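Local coordinates for conjugal transfer protein TRWB (Escherichia coli, PDB 1E9S) that probably couples DNA processing to the secretion channel during plasmid conjugation, as a hexameric, membrane-associated P-loop NTPase of the type IV coupling protein family, at residues R22-G27 with N412-K417; T41-P46 with V418-K423; H55-G60 with V311-Q316; L315-Q320 with P350-D355; G361-E366 with V387-V392. One frame throughout, in Å; residues are numbered along the deposited sequence.

Contact 1. Residues R22-G27 with N412-K417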
# COMPACT_ATOMS: atom_id res chain seq x y z
N ARG A 22 -5.90 -5.64 -34.79
CA ARG A 22 -5.48 -6.22 -36.05
C ARG A 22 -4.02 -5.90 -36.27
O ARG A 22 -3.59 -4.79 -35.98
CB ARG A 22 -6.27 -5.61 -37.21
CG ARG A 22 -7.73 -5.97 -37.25
CD ARG A 22 -8.49 -5.09 -38.24
NE ARG A 22 -9.84 -5.59 -38.54
CZ ARG A 22 -10.11 -6.68 -39.25
NH1 ARG A 22 -9.13 -7.42 -39.76
NH2 ARG A 22 -11.37 -7.05 -39.48
N ILE A 23 -3.25 -6.87 -36.73
CA ILE A 23 -1.86 -6.60 -37.03
C ILE A 23 -1.71 -6.85 -38.52
O ILE A 23 -2.21 -7.84 -39.06
CB ILE A 23 -0.88 -7.49 -36.22
CG1 ILE A 23 0.55 -7.05 -36.55
CG2 ILE A 23 -1.12 -8.95 -36.52
CD1 ILE A 23 1.57 -7.40 -35.50
N VAL A 24 -1.06 -5.91 -39.19
CA VAL A 24 -0.84 -6.01 -40.61
C VAL A 24 0.65 -5.87 -40.91
O VAL A 24 1.46 -5.67 -40.00
CB VAL A 24 -1.63 -4.91 -41.37
CG1 VAL A 24 -3.10 -5.07 -41.11
CG2 VAL A 24 -1.14 -3.53 -41.00
N SER A 25 1.02 -6.00 -42.17
CA SER A 25 2.41 -5.88 -42.57
C SER A 25 2.76 -4.40 -42.64
O SER A 25 1.88 -3.57 -42.85
CB SER A 25 2.62 -6.52 -43.95
OG SER A 25 1.79 -5.88 -44.92
N GLY A 26 4.03 -4.08 -42.45
CA GLY A 26 4.43 -2.69 -42.53
C GLY A 26 3.96 -2.08 -43.84
O GLY A 26 3.47 -0.96 -43.87
N GLY A 27 4.10 -2.84 -44.92
CA GLY A 27 3.69 -2.36 -46.23
C GLY A 27 2.20 -2.09 -46.34
O GLY A 27 1.81 -1.06 -46.89
N ASN A 412 -9.16 3.41 -35.16
CA ASN A 412 -9.35 2.08 -35.70
C ASN A 412 -8.34 1.74 -36.80
O ASN A 412 -8.68 1.74 -37.97
CB ASN A 412 -10.78 1.98 -36.21
CG ASN A 412 -11.08 0.65 -36.79
OD1 ASN A 412 -10.56 -0.38 -36.34
ND2 ASN A 412 -11.94 0.64 -37.80
N ARG A 413 -7.11 1.45 -36.40
CA ARG A 413 -6.07 1.09 -37.37
C ARG A 413 -5.32 -0.11 -36.83
O ARG A 413 -5.18 -0.28 -35.62
CB ARG A 413 -5.07 2.23 -37.57
CG ARG A 413 -5.62 3.58 -37.28
CD ARG A 413 -5.61 4.49 -38.48
NE ARG A 413 -6.06 5.82 -38.09
CZ ARG A 413 -6.37 6.79 -38.95
NH1 ARG A 413 -6.28 6.59 -40.26
NH2 ARG A 413 -6.76 7.97 -38.48
N PRO A 414 -4.83 -0.97 -37.73
CA PRO A 414 -4.09 -2.13 -37.26
C PRO A 414 -2.68 -1.67 -36.89
O PRO A 414 -2.27 -0.57 -37.26
CB PRO A 414 -4.10 -3.05 -38.47
CG PRO A 414 -3.99 -2.07 -39.61
CD PRO A 414 -4.95 -0.97 -39.20
N ILE A 415 -1.95 -2.49 -36.15
CA ILE A 415 -0.59 -2.14 -35.80
C ILE A 415 0.27 -2.88 -36.81
O ILE A 415 -0.23 -3.70 -37.57
CB ILE A 415 -0.24 -2.62 -34.39
CG1 ILE A 415 -0.42 -4.13 -34.30
CG2 ILE A 415 -1.15 -1.94 -33.38
CD1 ILE A 415 0.09 -4.72 -33.02
N ALA A 416 1.56 -2.59 -36.83
CA ALA A 416 2.45 -3.25 -37.77
C ALA A 416 3.87 -3.17 -37.29
O ALA A 416 4.26 -2.20 -36.66
CB ALA A 416 2.33 -2.60 -39.14
N LYS A 417 4.63 -4.22 -37.57
CA LYS A 417 6.02 -4.27 -37.19
C LYS A 417 6.74 -3.67 -38.39
O LYS A 417 6.65 -4.20 -39.50
CB LYS A 417 6.44 -5.72 -36.97
CG LYS A 417 7.82 -5.92 -36.41
CD LYS A 417 8.06 -7.39 -36.28
CE LYS A 417 9.51 -7.70 -36.05
NZ LYS A 417 9.72 -9.16 -36.18
O HOH W 1 -6.87 -2.94 -34.87

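Contact 2. Residues T41-P46 with V418-K423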
# COMPACT_ATOMS: atom_id res chain seq x y z
N THR A 41 6.11 11.23 -41.38
CA THR A 41 6.24 9.78 -41.26
C THR A 41 6.82 9.29 -39.95
O THR A 41 7.73 9.90 -39.37
CB THR A 41 7.06 9.16 -42.43
OG1 THR A 41 8.35 9.78 -42.51
CG2 THR A 41 6.34 9.35 -43.74
N VAL A 42 6.28 8.17 -39.48
CA VAL A 42 6.72 7.54 -38.25
C VAL A 42 7.26 6.16 -38.63
O VAL A 42 6.51 5.27 -39.04
CB VAL A 42 5.55 7.41 -37.24
CG1 VAL A 42 6.06 6.82 -35.93
CG2 VAL A 42 4.95 8.78 -36.97
N ALA A 43 8.57 5.98 -38.50
CA ALA A 43 9.19 4.71 -38.84
C ALA A 43 8.85 4.34 -40.29
O ALA A 43 8.66 3.16 -40.62
CB ALA A 43 8.71 3.63 -37.89
N GLY A 44 8.79 5.35 -41.16
CA GLY A 44 8.51 5.11 -42.56
C GLY A 44 7.03 5.07 -42.90
O GLY A 44 6.66 5.19 -44.06
N VAL A 45 6.19 4.91 -41.88
CA VAL A 45 4.75 4.86 -42.08
C VAL A 45 4.15 6.27 -42.03
O VAL A 45 4.35 7.00 -41.06
CB VAL A 45 4.07 4.02 -40.97
CG1 VAL A 45 2.60 3.90 -41.23
CG2 VAL A 45 4.73 2.68 -40.86
N PRO A 46 3.43 6.67 -43.09
CA PRO A 46 2.84 8.01 -43.08
C PRO A 46 1.79 8.11 -41.99
O PRO A 46 0.90 7.27 -41.89
CB PRO A 46 2.25 8.15 -44.49
CG PRO A 46 1.99 6.76 -44.90
CD PRO A 46 3.20 6.02 -44.40
N VAL A 418 7.41 -2.55 -38.17
CA VAL A 418 8.12 -1.87 -39.24
C VAL A 418 9.59 -1.61 -38.91
O VAL A 418 9.95 -1.39 -37.76
CB VAL A 418 7.46 -0.53 -39.58
CG1 VAL A 418 6.05 -0.77 -40.06
CG2 VAL A 418 7.48 0.39 -38.38
N PRO A 419 10.46 -1.64 -39.93
CA PRO A 419 11.89 -1.40 -39.74
C PRO A 419 12.18 0.08 -39.95
O PRO A 419 11.54 0.75 -40.77
CB PRO A 419 12.50 -2.25 -40.84
CG PRO A 419 11.55 -1.94 -41.98
CD PRO A 419 10.18 -2.05 -41.32
N LEU A 420 13.14 0.59 -39.19
CA LEU A 420 13.55 1.99 -39.28
C LEU A 420 14.79 2.11 -40.16
O LEU A 420 15.76 1.37 -39.99
CB LEU A 420 13.84 2.57 -37.90
CG LEU A 420 12.65 2.94 -37.00
CD1 LEU A 420 11.84 1.71 -36.63
CD2 LEU A 420 13.18 3.62 -35.76
N GLU A 421 14.75 3.06 -41.08
CA GLU A 421 15.86 3.31 -41.99
C GLU A 421 16.75 4.39 -41.39
O GLU A 421 16.26 5.46 -41.03
CB GLU A 421 15.29 3.78 -43.33
CG GLU A 421 16.25 4.36 -44.32
CD GLU A 421 15.50 4.91 -45.53
OE1 GLU A 421 14.85 4.10 -46.23
OE2 GLU A 421 15.55 6.14 -45.75
N ILE A 422 18.04 4.11 -41.27
CA ILE A 422 18.96 5.08 -40.70
C ILE A 422 19.36 6.14 -41.72
O ILE A 422 20.44 6.05 -42.31
CB ILE A 422 20.25 4.44 -40.16
CG1 ILE A 422 19.93 3.43 -39.07
CG2 ILE A 422 21.16 5.53 -39.58
CD1 ILE A 422 21.17 2.83 -38.43
N LYS A 423 18.50 7.14 -41.93
CA LYS A 423 18.80 8.19 -42.88
C LYS A 423 19.97 9.01 -42.35
O LYS A 423 20.12 9.20 -41.14
CB LYS A 423 17.60 9.11 -43.12
CG LYS A 423 17.86 10.09 -44.27
CD LYS A 423 16.61 10.81 -44.74
CE LYS A 423 16.85 11.55 -46.07
NZ LYS A 423 17.94 12.58 -45.98

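Contact 3. Residues H55-G60 with V311-Q316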
# COMPACT_ATOMS: atom_id res chain seq x y z
N HIS A 55 -1.29 13.31 -30.44
CA HIS A 55 0.02 12.97 -29.91
C HIS A 55 0.56 11.57 -30.10
O HIS A 55 -0.17 10.61 -30.33
CB HIS A 55 0.02 13.36 -28.44
CG HIS A 55 -0.69 14.65 -28.20
ND1 HIS A 55 -0.30 15.84 -28.77
CD2 HIS A 55 -1.84 14.92 -27.54
CE1 HIS A 55 -1.18 16.78 -28.48
NE2 HIS A 55 -2.13 16.25 -27.73
N LEU A 56 1.88 11.47 -29.99
CA LEU A 56 2.59 10.23 -30.19
C LEU A 56 3.52 9.90 -29.04
O LEU A 56 4.30 10.74 -28.59
CB LEU A 56 3.39 10.30 -31.48
CG LEU A 56 4.30 9.13 -31.81
CD1 LEU A 56 3.49 7.89 -32.14
CD2 LEU A 56 5.15 9.54 -32.98
N LEU A 57 3.43 8.67 -28.57
CA LEU A 57 4.28 8.21 -27.49
C LEU A 57 5.21 7.14 -28.02
O LEU A 57 4.78 6.09 -28.48
CB LEU A 57 3.42 7.64 -26.37
CG LEU A 57 4.17 7.34 -25.07
CD1 LEU A 57 4.98 8.54 -24.61
CD2 LEU A 57 3.15 7.00 -24.01
N VAL A 58 6.51 7.41 -27.97
CA VAL A 58 7.50 6.47 -28.46
C VAL A 58 8.18 5.81 -27.29
O VAL A 58 8.94 6.44 -26.57
CB VAL A 58 8.55 7.18 -29.31
CG1 VAL A 58 9.53 6.16 -29.88
CG2 VAL A 58 7.86 7.94 -30.42
N ASN A 59 7.91 4.53 -27.10
CA ASN A 59 8.49 3.79 -25.99
C ASN A 59 9.55 2.81 -26.48
O ASN A 59 9.36 2.12 -27.46
CB ASN A 59 7.39 3.05 -25.23
CG ASN A 59 7.89 2.42 -23.94
OD1 ASN A 59 8.68 1.48 -23.95
ND2 ASN A 59 7.44 2.96 -22.81
N GLY A 60 10.68 2.77 -25.78
CA GLY A 60 11.73 1.85 -26.17
C GLY A 60 12.99 2.04 -25.36
O GLY A 60 13.19 3.08 -24.74
N VAL A 311 2.25 16.71 -29.70
CA VAL A 311 3.35 16.34 -28.82
C VAL A 311 3.88 14.95 -29.12
O VAL A 311 3.13 14.02 -29.33
CB VAL A 311 2.92 16.37 -27.33
CG1 VAL A 311 4.11 16.08 -26.45
CG2 VAL A 311 2.35 17.71 -26.96
N VAL A 312 5.20 14.85 -29.13
CA VAL A 312 5.89 13.59 -29.36
C VAL A 312 6.79 13.42 -28.15
O VAL A 312 7.68 14.24 -27.92
CB VAL A 312 6.76 13.62 -30.66
CG1 VAL A 312 7.57 12.33 -30.79
CG2 VAL A 312 5.90 13.81 -31.89
N ALA A 313 6.56 12.38 -27.37
CA ALA A 313 7.38 12.17 -26.19
C ALA A 313 7.96 10.77 -26.16
O ALA A 313 7.35 9.81 -26.64
CB ALA A 313 6.56 12.43 -24.93
N GLY A 314 9.15 10.66 -25.57
CA GLY A 314 9.82 9.38 -25.45
C GLY A 314 9.73 8.87 -24.02
O GLY A 314 9.75 9.64 -23.06
N LEU A 315 9.62 7.56 -23.89
CA LEU A 315 9.51 6.92 -22.59
C LEU A 315 10.29 5.61 -22.64
O LEU A 315 10.51 5.06 -23.70
CB LEU A 315 8.04 6.64 -22.27
CG LEU A 315 7.32 7.45 -21.18
CD1 LEU A 315 7.74 8.89 -21.19
CD2 LEU A 315 5.82 7.33 -21.40
N GLN A 316 10.73 5.12 -21.49
CA GLN A 316 11.47 3.87 -21.44
C GLN A 316 10.77 2.90 -20.50
O GLN A 316 9.97 2.08 -20.95
CB GLN A 316 12.90 4.13 -20.98
CG GLN A 316 13.58 5.18 -21.84
CD GLN A 316 15.04 5.40 -21.49
OE1 GLN A 316 15.86 4.48 -21.61
NE2 GLN A 316 15.37 6.62 -21.07

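Contact 4. Residues L315-Q320 with P350-D355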
# COMPACT_ATOMS: atom_id res chain seq x y z
N LEU A 315 9.62 7.56 -23.89
CA LEU A 315 9.51 6.92 -22.59
C LEU A 315 10.29 5.61 -22.64
O LEU A 315 10.51 5.06 -23.70
CB LEU A 315 8.04 6.64 -22.27
CG LEU A 315 7.32 7.45 -21.18
CD1 LEU A 315 7.74 8.89 -21.19
CD2 LEU A 315 5.82 7.33 -21.40
N GLN A 316 10.73 5.12 -21.49
CA GLN A 316 11.47 3.87 -21.44
C GLN A 316 10.77 2.90 -20.50
O GLN A 316 9.97 2.08 -20.95
CB GLN A 316 12.90 4.13 -20.98
CG GLN A 316 13.58 5.18 -21.84
CD GLN A 316 15.04 5.40 -21.49
OE1 GLN A 316 15.86 4.48 -21.61
NE2 GLN A 316 15.37 6.62 -21.07
N SER A 317 11.04 2.98 -19.21
CA SER A 317 10.37 2.10 -18.25
C SER A 317 9.14 2.77 -17.68
O SER A 317 9.15 3.96 -17.39
CB SER A 317 11.32 1.72 -17.11
OG SER A 317 12.37 0.90 -17.59
N THR A 318 8.08 2.00 -17.52
CA THR A 318 6.84 2.51 -16.98
C THR A 318 7.11 3.17 -15.63
O THR A 318 6.57 4.23 -15.33
CB THR A 318 5.84 1.37 -16.82
OG1 THR A 318 5.61 0.78 -18.10
CG2 THR A 318 4.52 1.86 -16.23
N SER A 319 7.97 2.54 -14.84
CA SER A 319 8.32 3.02 -13.51
C SER A 319 8.95 4.41 -13.47
O SER A 319 8.90 5.09 -12.45
CB SER A 319 9.26 2.02 -12.85
OG SER A 319 10.25 1.59 -13.77
N GLN A 320 9.56 4.84 -14.57
CA GLN A 320 10.18 6.16 -14.64
C GLN A 320 9.15 7.27 -14.51
O GLN A 320 9.29 8.14 -13.65
CB GLN A 320 10.88 6.34 -15.97
CG GLN A 320 12.32 6.00 -15.97
CD GLN A 320 12.92 6.29 -17.32
OE1 GLN A 320 12.90 5.46 -18.23
NE2 GLN A 320 13.44 7.50 -17.48
N PRO A 350 10.68 -7.11 -17.47
CA PRO A 350 9.46 -7.84 -17.85
C PRO A 350 8.16 -7.07 -17.61
O PRO A 350 7.17 -7.28 -18.31
CB PRO A 350 9.54 -9.11 -17.01
CG PRO A 350 10.21 -8.64 -15.77
CD PRO A 350 11.32 -7.76 -16.30
N LYS A 351 8.16 -6.17 -16.63
CA LYS A 351 6.96 -5.40 -16.35
C LYS A 351 6.60 -4.43 -17.45
O LYS A 351 5.44 -4.33 -17.83
CB LYS A 351 7.09 -4.65 -15.03
CG LYS A 351 6.88 -5.51 -13.79
CD LYS A 351 6.85 -4.67 -12.53
CE LYS A 351 6.89 -5.54 -11.27
NZ LYS A 351 5.69 -6.42 -11.09
N THR A 352 7.58 -3.71 -17.98
CA THR A 352 7.30 -2.76 -19.04
C THR A 352 6.96 -3.48 -20.34
O THR A 352 6.15 -2.98 -21.14
CB THR A 352 8.49 -1.80 -19.28
OG1 THR A 352 8.74 -1.05 -18.08
CG2 THR A 352 8.17 -0.83 -20.39
N ASN A 353 7.55 -4.65 -20.55
CA ASN A 353 7.27 -5.41 -21.77
C ASN A 353 5.85 -5.90 -21.72
O ASN A 353 5.19 -6.00 -22.74
CB ASN A 353 8.24 -6.58 -21.90
CG ASN A 353 9.67 -6.12 -22.10
OD1 ASN A 353 9.91 -5.10 -22.74
ND2 ASN A 353 10.62 -6.89 -21.57
N GLU A 354 5.38 -6.19 -20.51
CA GLU A 354 4.00 -6.64 -20.31
C GLU A 354 3.05 -5.47 -20.55
O GLU A 354 1.99 -5.63 -21.14
CB GLU A 354 3.81 -7.18 -18.89
CG GLU A 354 2.36 -7.31 -18.48
CD GLU A 354 1.60 -8.41 -19.22
OE1 GLU A 354 2.20 -9.29 -19.88
OE2 GLU A 354 0.36 -8.38 -19.12
N ASP A 355 3.45 -4.29 -20.10
CA ASP A 355 2.63 -3.10 -20.27
C ASP A 355 2.49 -2.75 -21.73
O ASP A 355 1.40 -2.38 -22.17
CB ASP A 355 3.25 -1.93 -19.51
CG ASP A 355 3.11 -2.08 -17.99
OD1 ASP A 355 2.23 -2.86 -17.52
OD2 ASP A 355 3.88 -1.42 -17.25

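Contact 5. Residues G361-E366 with V387-V392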
# COMPACT_ATOMS: atom_id res chain seq x y z
N GLY A 361 -2.31 -4.76 -27.37
CA GLY A 361 -3.59 -5.44 -27.37
C GLY A 361 -3.69 -6.90 -27.74
O GLY A 361 -2.74 -7.51 -28.24
N GLU A 362 -4.86 -7.46 -27.48
CA GLU A 362 -5.16 -8.85 -27.77
C GLU A 362 -6.15 -8.93 -28.92
O GLU A 362 -6.76 -7.92 -29.30
CB GLU A 362 -5.82 -9.55 -26.58
CG GLU A 362 -5.10 -9.48 -25.26
CD GLU A 362 -5.77 -10.37 -24.23
OE1 GLU A 362 -7.03 -10.43 -24.26
OE2 GLU A 362 -5.06 -10.99 -23.39
N HIS A 363 -6.33 -10.12 -29.46
CA HIS A 363 -7.30 -10.33 -30.52
C HIS A 363 -7.99 -11.65 -30.27
O HIS A 363 -7.47 -12.50 -29.54
CB HIS A 363 -6.63 -10.29 -31.91
CG HIS A 363 -5.74 -11.46 -32.21
ND1 HIS A 363 -4.95 -11.51 -33.34
CD2 HIS A 363 -5.53 -12.63 -31.56
CE1 HIS A 363 -4.29 -12.66 -33.37
NE2 HIS A 363 -4.63 -13.36 -32.30
N GLU A 364 -9.19 -11.80 -30.81
CA GLU A 364 -9.92 -13.06 -30.67
C GLU A 364 -9.89 -13.63 -32.08
O GLU A 364 -10.18 -12.93 -33.06
CB GLU A 364 -11.35 -12.82 -30.21
CG GLU A 364 -11.90 -13.97 -29.39
CD GLU A 364 -13.27 -13.70 -28.83
OE1 GLU A 364 -13.83 -12.61 -29.09
OE2 GLU A 364 -13.81 -14.59 -28.13
N VAL A 365 -9.54 -14.90 -32.19
CA VAL A 365 -9.37 -15.51 -33.49
C VAL A 365 -9.86 -16.95 -33.56
O VAL A 365 -9.89 -17.65 -32.55
CB VAL A 365 -7.86 -15.41 -33.81
CG1 VAL A 365 -7.25 -16.78 -34.11
CG2 VAL A 365 -7.63 -14.38 -34.87
N GLU A 366 -10.24 -17.40 -34.75
CA GLU A 366 -10.67 -18.78 -34.96
C GLU A 366 -9.57 -19.52 -35.72
O GLU A 366 -9.10 -19.05 -36.75
CB GLU A 366 -12.00 -18.81 -35.73
CG GLU A 366 -13.21 -18.78 -34.77
CD GLU A 366 -14.55 -18.61 -35.45
OE1 GLU A 366 -14.62 -18.82 -36.69
OE2 GLU A 366 -15.55 -18.30 -34.76
N VAL A 387 -9.87 -18.53 -29.90
CA VAL A 387 -8.79 -18.20 -28.98
C VAL A 387 -8.48 -16.72 -28.88
O VAL A 387 -8.45 -16.01 -29.87
CB VAL A 387 -7.49 -18.94 -29.36
CG1 VAL A 387 -6.38 -18.58 -28.38
CG2 VAL A 387 -7.70 -20.43 -29.29
N ARG A 388 -8.25 -16.27 -27.65
CA ARG A 388 -7.90 -14.88 -27.38
C ARG A 388 -6.41 -14.91 -27.08
O ARG A 388 -5.94 -15.78 -26.35
CB ARG A 388 -8.64 -14.36 -26.14
CG ARG A 388 -9.35 -13.02 -26.36
CD ARG A 388 -9.63 -12.29 -25.04
NE ARG A 388 -10.01 -13.21 -23.98
CZ ARG A 388 -9.28 -13.44 -22.90
NH1 ARG A 388 -8.12 -12.82 -22.74
NH2 ARG A 388 -9.70 -14.30 -21.97
N GLU A 389 -5.66 -13.97 -27.65
CA GLU A 389 -4.22 -13.93 -27.43
C GLU A 389 -3.62 -12.57 -27.70
O GLU A 389 -4.25 -11.72 -28.33
CB GLU A 389 -3.53 -14.98 -28.31
CG GLU A 389 -4.20 -15.13 -29.65
CD GLU A 389 -3.60 -16.24 -30.46
OE1 GLU A 389 -3.36 -17.33 -29.90
OE2 GLU A 389 -3.38 -16.04 -31.67
N ARG A 390 -2.40 -12.37 -27.21
CA ARG A 390 -1.71 -11.10 -27.41
C ARG A 390 -1.21 -11.06 -28.82
O ARG A 390 -0.60 -12.03 -29.30
CB ARG A 390 -0.52 -10.95 -26.47
CG ARG A 390 -0.88 -10.72 -25.02
CD ARG A 390 -1.68 -9.43 -24.81
NE ARG A 390 -2.03 -9.31 -23.39
CZ ARG A 390 -1.14 -9.13 -22.41
NH1 ARG A 390 0.15 -9.03 -22.68
NH2 ARG A 390 -1.55 -9.08 -21.15
N VAL A 391 -1.47 -9.96 -29.51
CA VAL A 391 -0.99 -9.81 -30.87
C VAL A 391 0.54 -9.79 -30.80
O VAL A 391 1.22 -10.33 -31.66
CB VAL A 391 -1.52 -8.49 -31.49
CG1 VAL A 391 -0.92 -8.30 -32.86
CG2 VAL A 391 -3.03 -8.53 -31.58
N VAL A 392 1.07 -9.16 -29.75
CA VAL A 392 2.51 -9.06 -29.55
C VAL A 392 2.82 -9.47 -28.11
O VAL A 392 2.43 -8.80 -27.16
CB VAL A 392 3.01 -7.59 -29.78
CG1 VAL A 392 4.52 -7.52 -29.75
CG2 VAL A 392 2.48 -7.07 -31.10

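Contact 1. Residues R22-G27 with N412-K417
Val24 straddles the ring of Pro414 with both its methyls: CG1 and CG2 of Val24 each come within 3.5 Å of Pro414 CG, and CG1 also packs on Pro414 CB. The isopropyl group can do this because chi1 of -60° sets CG1 beside the backbone N and turns CG2 in between N and the carbonyl carbon, so that the fork opens onto the ring. Ala416 continues the same face, its CB 3.3 Å from Val24 O. Leu29, on helix 26-33, covers Val24, Pro414 and Ala416 from that side.

Ile23 and Ile415 occupy the other face of the strand pair and meet branch to branch. Ile23 CG1 lies 3.8 Å from Ile415 CG1, and the CD1 methyls of Ile23 and Ile415 end 3.9 Å apart. The two branches run at a slant to each other rather than side by side, and Val391 packs on both residues.

The backbones join in parallel. Ile415 N donates to Arg22 O (2.8 Å), and Val24 N donates to Ile415 O (2.9 Å, 172° at the hydrogen). Before these bonds a water links Arg22 N to Arg413 O, an oxygen also reached by Arg347 of a second subunit.

Beyond Val24 the segments diverge, their strand axes 46° apart. Strand 23-25 is thus fixed to 415-419, at one margin of the large mixed sheet, by two sound backbone bonds and an apolar layer on each face, without help from any charged side chain across the pair.

Contact 2. Residues T41-P46 with V418-K423
The one flat group touched between Ala43 and Val418 is the Ala43-Gly44 peptide, and it is reached at its oxygen: Val418 CG2 lies 3.8 Å from Ala43 O, close beside its contact with the alanine methyl. The rest of the junction is aliphatic, and the CB of Pro419 points away from the hairpin.

Ala43 CB is the centre of the contact. Val418 CG2 touches it at 3.5 Å and Leu420 CD1 at 3.9 Å, so one small methyl is received by two branched side chains that stand two residues apart on the other segment. Leu420 starts off along the flank of the contact; it is the end of its chain that bends in to reach Ala43. Val418 has chi1 of -62°, which divides its methyls between two neighbours: CG2 goes to Ala43, while CG1 meets Val45 CG2 at 3.8 Å with the two valines set roughly at right angles.

The polar groups of the hairpin are served within it and by helix 66-79. Val42 N donates to Val45 O (2.8 Å) and Val45 N returns a bond to Val42 O (2.9 Å). Gly44 N and Thr41 OG1 both bond to Glu72 OE2, on that helix. Val407, from strand 404-408, touches both Ala43 and Val418, and Leu420 also reaches Leu69 of helix 66-79.

Ala43 and Gly44 both have positive phi, as the two central residues of a type I' turn do. This is a tight two-residue beta hairpin, packed through its turn residue Ala43 and the following Val45 against strand 415-419, the last strand along the chain.

Contact 3. Residues H55-G60 with V311-Q316
This is parallel strand pairing at the heart of a RecA-like P-loop NTPase core: strand 56-59, which runs into the probable Walker A loop at Gly60, lies beside strand 309-315, which separates it from strand 281-285. Such an inserted strand next to the P-loop strand is the mark of the additional-strand (ASCE) division of P-loop NTPases, to which RecA-like proteins belong.

Five backbone bonds run from Leu56 N to Gly60 N; Val58 N to Ala313 O (2.9 Å) is among the straightest. On one face Leu56 and Val58 pack towards Val312, and helix 66-79 covers them through Leu69 and Leu73. On the other, Leu57 leans across to its neighbour: CD1 touches Leu315 CD2 at 3.5 Å and lies 3.4 Å from Ala313 O.

At the C-terminal end of the pair Asn59 ND2 makes a weak bond to Gln316 O, and Leu315 O accepts Gly60 N (3.1 Å) as well as Lys66 NZ, the lysine of the probable P-loop.

At the opposite end a side chain takes over from the backbone. With chi1 of -39° the His55 ring swings over to Val311, and Val311 N donates to His55 ND1 at 2.9 Å, 16° out of the ring plane.

Contact 4. Residues L315-Q320 with P350-D355
Thr318 presents two donors to helix 350-360, and each finds an oxygen. Its backbone N-H goes to Thr352 OG1 (3.2 Å, 165° at the hydrogen), and its hydroxyl, OG1, donates to Asp355 OD2 at 2.9 Å. That aspartate oxygen is used through its anti lone pair, on the side away from OD1. Both bonds can form together because chi1 of -60° places Thr318 OG1 beside its own backbone N.

Thr352 OG1 has a second partner, Asp349 OD2, from the residue just before helix 350-360, and Ser317 OG binds that same carboxylate oxygen. This is consistent with Asp349 orienting the hydroxyl that receives Thr318 N. The other branch of Thr352, its CG2 methyl, lies 3.5 Å from Gln316 O. The two threonine hydroxyls, Thr318 OG1 and Thr352 OG1, are neighbours at 3.6 Å but are not bonded to each other.

Ser317 N is met from its own side: Gln320 OE1 accepts it at 3.3 Å, while Gln320 N donates to Ser317 O (3.0 Å). Of the remaining groups, Thr318 O takes Arg334 NH1, and Ser319 OG bonds to Thr332 OG1 of a third subunit.

The arrangement is a strand-to-helix turn of the RecA-like core: the chain leaves strand 309-315 beside the probable P-loop, enters helix 318-325 and is pinned there to helix 350-360, at a subunit boundary.

Contact 5. Residues G361-E366 with V387-V392
Val365 and Val387 exchange the shortest bonds here: Val365 N to Val387 O and Val387 N to Val365 O, both 2.8 Å. Further along, His363 and Glu389 form the next such pair through their backbones, and their side chains add a bond of their own.

His363 NE2 donates to Glu389 OE2 at 3.0 Å, nearly straight and only 3° out of the ring plane, using the carboxylate's anti lone pair; ring and carboxylate lie almost coplanar. Both residues have their CG turned in between the backbone N and the carbonyl carbon (chi1 70° and 35°), which brings the groups together. Val365 CG2 sits over one ring face, and Arg367 holds the other oxygen, Glu389 OE1.

These strands, 362-368 and 384-390, belong to a small three-stranded antiparallel sheet, with strand 16-18 on the far side of 362-368.

Near the start of strand 362-368 Glu362 forms salt bridges to two arginines. Arg388 NH1 bonds Glu362 OE1 at 3.0 Å on the syn side, its chain bent at chi3, whereas Arg390 NE makes a weak, longer bridge to Glu362 OE2 (3.5 Å). Arg390 continues to Ser357 and Glu354. Val391 N closes the pairing on Gly361 O at 3.0 Å.

Overall arrangement
Contacts 1, 2 and 3 all reach the one large mixed sheet, contact 3 in its middle and contact 1 at its margin, their centres about 19 Å apart. Contact 2 touches both, contact 1 through Gly26 and Val418 (centres about 14 Å apart) and contact 3 through Val42 and Leu56 (about 15 Å). Contact 3 holds the first glycine of the probable Walker A loop; contact 4 starts where its strand ends, sharing Leu315 and Gln316, with centres about 13 Å apart. Contact 5 belongs to a separate small sheet, its centre about 14 Å from that of contact 1, which it touches through Val391; the salt bridge Glu354 OE2 to Arg390 NH2 (2.9 Å) joins it to contact 4.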